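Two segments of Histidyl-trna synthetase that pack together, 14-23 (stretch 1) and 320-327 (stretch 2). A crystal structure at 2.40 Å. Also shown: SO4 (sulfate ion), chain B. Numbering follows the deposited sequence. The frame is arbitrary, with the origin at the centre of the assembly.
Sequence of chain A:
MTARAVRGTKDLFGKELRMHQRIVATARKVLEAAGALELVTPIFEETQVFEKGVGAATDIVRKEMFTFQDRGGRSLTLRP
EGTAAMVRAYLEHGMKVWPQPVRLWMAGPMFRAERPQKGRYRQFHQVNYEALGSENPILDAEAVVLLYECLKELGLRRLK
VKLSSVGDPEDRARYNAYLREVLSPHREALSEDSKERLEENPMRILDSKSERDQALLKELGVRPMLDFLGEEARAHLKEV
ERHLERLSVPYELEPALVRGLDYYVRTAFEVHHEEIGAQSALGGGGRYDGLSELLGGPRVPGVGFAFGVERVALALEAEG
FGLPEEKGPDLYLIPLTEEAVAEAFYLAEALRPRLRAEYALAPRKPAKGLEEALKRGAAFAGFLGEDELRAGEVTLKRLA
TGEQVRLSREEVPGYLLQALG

Stretch 1, residues 14-23: GKELRMHQRI
Stretch 2 (320-327) GFGLPEEK

Stretch 1 is helical and its helix continues later in the chain; stretch 2 has no regular secondary structure and crosses one flank of it obliquely, its chain direction partly opposed to that of the helix. Helical phi/psi values near -62/-42 hold from Lys 15 to Ile 23, whereas Gly 14 has phi/psi 59/-143. Backbone bonds define the turns: Arg 18 N to Gly 14 O is 3.1 Å, Met 19 N to Lys 15 O 2.8 Å and Arg 22 N to Arg 18 O 3.0 Å. Stretch 2 leaves a preceding helix at Gly 320 (89/-3, a Schellman motif), then runs through Phe 321 (-54/114), Gly 322 (-106/164), Leu 323 (-114/138), Pro 324 (-60/174), Glu 325 (-78/151), Glu 326 (-58/134) and Lys 327 (-66/150). The register is set by the CA atoms of Lys 15 and Leu 323, 6.9 Å apart, and the contact buries 530 Å² in total.

Leu 323, with chi1 -144° and chi2 50°, points toward the helix and is the most covered residue. Leu 323 CD2 lies 3.6 Å from Arg 18 CB, and Leu 323 CD1 lies 3.7 Å from Met 19 CE, an apolar contact; Met 19 is t, p, p, and although its CA-to-CB bond points sideways, the end of its side chain comes nearer. Leu 323 CD1 also sits over one face of the Arg 22 guanidinium, 3.5 Å from Arg 22 NE, leaving the in-plane N-H groups free to bond.

Lys 15 (m, t, t, t) extends its amine to Glu 325 (m, m, chi3 -47°). Lys 15 NZ to Glu 325 OE2 is 2.8 Å, a hydrogen-bonded salt bridge; a weak bond from Lys 15 NZ to Leu 323 O spans 3.5 Å.

Arg 18 (m, t, p, chi4 -150°) is the main donor. Pro 324 O, near the guanidinium plane, accepts from Arg 18 NH2 at 3.0 Å (148°) and from Arg 18 NH1 at 3.3 Å (138°). Leu 323 CG covers one face; over the opposite face lies Glu 326 OE1, 3.7 Å from Arg 18 NE. This long salt bridge is purely electrostatic, since no N-H points at that oxygen. Glu 326 is t, p, chi3 -73°.

A sulfate, probably from the crystallisation liquor, takes further N-H groups. Arg 18 NE to SO4 O4 is 2.6 Å (165°) and Arg 18 NH2 to SO4 O1 is 2.9 Å (169°). Arg 22 (chi1 -83°, chi2 -149°, chi3 -177°, chi4 -174°) bonds from NE to SO4 O2 at 2.9 Å (158°) and, weakly, from NH2 to SO4 O1 at 3.3 Å. The anion thus joins two arginines one turn apart.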

# COMPACT_ATOMS: atom_id res chain seq x y z
N GLY A 14 0.64 -6.54 -13.34
CA GLY A 14 0.53 -7.91 -13.82
C GLY A 14 0.83 -8.95 -12.74
O GLY A 14 0.51 -8.77 -11.56
N LYS A 15 1.48 -10.04 -13.13
CA LYS A 15 1.79 -11.10 -12.18
C LYS A 15 2.68 -10.73 -11.00
O LYS A 15 2.45 -11.18 -9.88
CB LYS A 15 2.37 -12.30 -12.92
CG LYS A 15 1.27 -13.05 -13.67
CD LYS A 15 1.77 -14.25 -14.43
CE LYS A 15 0.59 -14.98 -15.06
NZ LYS A 15 1.02 -16.10 -15.92
N GLU A 16 3.70 -9.91 -11.23
CA GLU A 16 4.59 -9.52 -10.16
C GLU A 16 3.80 -8.84 -9.04
O GLU A 16 3.99 -9.14 -7.87
CB GLU A 16 5.66 -8.57 -10.71
CG GLU A 16 6.48 -7.90 -9.63
CD GLU A 16 7.97 -8.01 -9.87
OE1 GLU A 16 8.47 -7.50 -10.89
OE2 GLU A 16 8.64 -8.63 -9.01
N LEU A 17 2.91 -7.93 -9.42
CA LEU A 17 2.10 -7.23 -8.43
C LEU A 17 1.21 -8.23 -7.69
O LEU A 17 1.09 -8.18 -6.46
CB LEU A 17 1.21 -6.19 -9.11
CG LEU A 17 0.77 -4.93 -8.37
CD1 LEU A 17 -0.63 -4.55 -8.87
CD2 LEU A 17 0.75 -5.12 -6.88
N ARG A 18 0.58 -9.12 -8.45
CA ARG A 18 -0.32 -10.10 -7.87
C ARG A 18 0.41 -11.01 -6.88
O ARG A 18 -0.14 -11.39 -5.86
CB ARG A 18 -1.02 -10.90 -8.97
CG ARG A 18 -2.16 -10.12 -9.65
CD ARG A 18 -2.68 -10.83 -10.90
NE ARG A 18 -3.10 -12.20 -10.61
CZ ARG A 18 -3.04 -13.20 -11.48
NH1 ARG A 18 -2.58 -12.98 -12.70
NH2 ARG A 18 -3.45 -14.41 -11.13
N MET A 19 1.67 -11.32 -7.19
CA MET A 19 2.45 -12.16 -6.29
C MET A 19 2.68 -11.40 -4.97
O MET A 19 2.53 -11.98 -3.90
CB MET A 19 3.79 -12.51 -6.93
CG MET A 19 4.54 -13.60 -6.19
SD MET A 19 3.49 -15.06 -5.89
CE MET A 19 3.62 -15.88 -7.46
N HIS A 20 3.03 -10.12 -5.06
CA HIS A 20 3.26 -9.30 -3.87
C HIS A 20 1.99 -9.20 -3.04
O HIS A 20 2.04 -9.25 -1.80
CB HIS A 20 3.70 -7.88 -4.26
CG HIS A 20 5.16 -7.75 -4.55
ND1 HIS A 20 5.89 -6.62 -4.22
CD2 HIS A 20 6.03 -8.61 -5.14
CE1 HIS A 20 7.15 -6.80 -4.59
NE2 HIS A 20 7.26 -7.99 -5.15
N GLN A 21 0.85 -9.03 -3.71
CA GLN A 21 -0.42 -8.91 -3.00
C GLN A 21 -0.80 -10.21 -2.30
O GLN A 21 -1.42 -10.17 -1.24
CB GLN A 21 -1.52 -8.47 -3.97
CG GLN A 21 -1.20 -7.13 -4.64
CD GLN A 21 -2.24 -6.68 -5.64
OE1 GLN A 21 -2.69 -7.47 -6.47
NE2 GLN A 21 -2.61 -5.41 -5.57
N ARG A 22 -0.43 -11.34 -2.88
CA ARG A 22 -0.74 -12.63 -2.28
C ARG A 22 0.08 -12.79 -1.01
O ARG A 22 -0.43 -13.19 0.04
CB ARG A 22 -0.42 -13.77 -3.24
CG ARG A 22 -1.50 -14.07 -4.25
CD ARG A 22 -1.49 -15.55 -4.59
NE ARG A 22 -2.46 -15.89 -5.62
CZ ARG A 22 -2.73 -17.14 -5.99
NH1 ARG A 22 -2.10 -18.15 -5.40
NH2 ARG A 22 -3.61 -17.38 -6.95
N ILE A 23 1.36 -12.47 -1.13
CA ILE A 23 2.28 -12.57 -0.02
C ILE A 23 1.80 -11.73 1.15
O ILE A 23 1.74 -12.22 2.29
CB ILE A 23 3.69 -12.13 -0.46
CG1 ILE A 23 4.19 -13.10 -1.54
CG2 ILE A 23 4.64 -12.15 0.73
CD1 ILE A 23 5.51 -12.71 -2.16
N GLY A 320 9.29 -22.97 -8.23
CA GLY A 320 8.41 -23.19 -9.36
C GLY A 320 7.00 -22.63 -9.25
O GLY A 320 6.23 -22.74 -10.20
N PHE A 321 6.65 -22.04 -8.11
CA PHE A 321 5.32 -21.47 -7.95
C PHE A 321 4.94 -20.49 -9.05
O PHE A 321 5.54 -19.42 -9.18
CB PHE A 321 5.18 -20.79 -6.59
CG PHE A 321 4.83 -21.72 -5.46
CD1 PHE A 321 5.72 -22.72 -5.07
CD2 PHE A 321 3.61 -21.61 -4.81
CE1 PHE A 321 5.39 -23.59 -4.03
CE2 PHE A 321 3.27 -22.47 -3.77
CZ PHE A 321 4.16 -23.47 -3.38
N GLY A 322 3.96 -20.87 -9.85
CA GLY A 322 3.49 -20.01 -10.92
C GLY A 322 2.16 -19.45 -10.50
O GLY A 322 1.52 -19.95 -9.57
N LEU A 323 1.71 -18.40 -11.18
CA LEU A 323 0.44 -17.77 -10.84
C LEU A 323 -0.52 -17.97 -12.01
O LEU A 323 -0.12 -17.86 -13.17
CB LEU A 323 0.67 -16.27 -10.59
CG LEU A 323 -0.10 -15.51 -9.51
CD1 LEU A 323 -0.04 -16.24 -8.19
CD2 LEU A 323 0.52 -14.12 -9.36
N PRO A 324 -1.79 -18.29 -11.73
CA PRO A 324 -2.74 -18.48 -12.83
C PRO A 324 -2.86 -17.21 -13.67
O PRO A 324 -2.30 -16.17 -13.33
CB PRO A 324 -4.04 -18.82 -12.10
CG PRO A 324 -3.90 -18.09 -10.80
CD PRO A 324 -2.47 -18.37 -10.42
N GLU A 325 -3.59 -17.30 -14.78
CA GLU A 325 -3.76 -16.14 -15.65
C GLU A 325 -4.79 -15.17 -15.09
O GLU A 325 -5.71 -15.56 -14.36
CB GLU A 325 -4.19 -16.59 -17.05
CG GLU A 325 -3.18 -17.48 -17.76
CD GLU A 325 -1.78 -16.88 -17.79
OE1 GLU A 325 -1.66 -15.68 -18.13
OE2 GLU A 325 -0.81 -17.61 -17.49
N GLU A 326 -4.61 -13.89 -15.42
CA GLU A 326 -5.51 -12.83 -14.99
C GLU A 326 -6.91 -13.18 -15.48
O GLU A 326 -7.08 -13.57 -16.63
CB GLU A 326 -5.06 -11.49 -15.60
CG GLU A 326 -5.80 -10.26 -15.11
CD GLU A 326 -5.32 -9.79 -13.74
OE1 GLU A 326 -5.65 -10.46 -12.73
OE2 GLU A 326 -4.62 -8.76 -13.67
N LYS A 327 -7.91 -13.06 -14.61
CA LYS A 327 -9.27 -13.37 -15.02
C LYS A 327 -9.73 -12.35 -16.06
O LYS A 327 -9.29 -11.20 -16.06
CB LYS A 327 -10.22 -13.33 -13.82
CG LYS A 327 -11.53 -14.07 -14.08
CD LYS A 327 -12.68 -13.54 -13.24
CE LYS A 327 -13.08 -12.14 -13.69
NZ LYS A 327 -14.31 -11.64 -13.00
S SO4 B . -4.89 -13.47 -7.66
O1 SO4 B . -4.73 -14.66 -8.52
O2 SO4 B . -4.34 -13.76 -6.32
O3 SO4 B . -6.32 -13.13 -7.52
O4 SO4 B . -4.18 -12.33 -8.26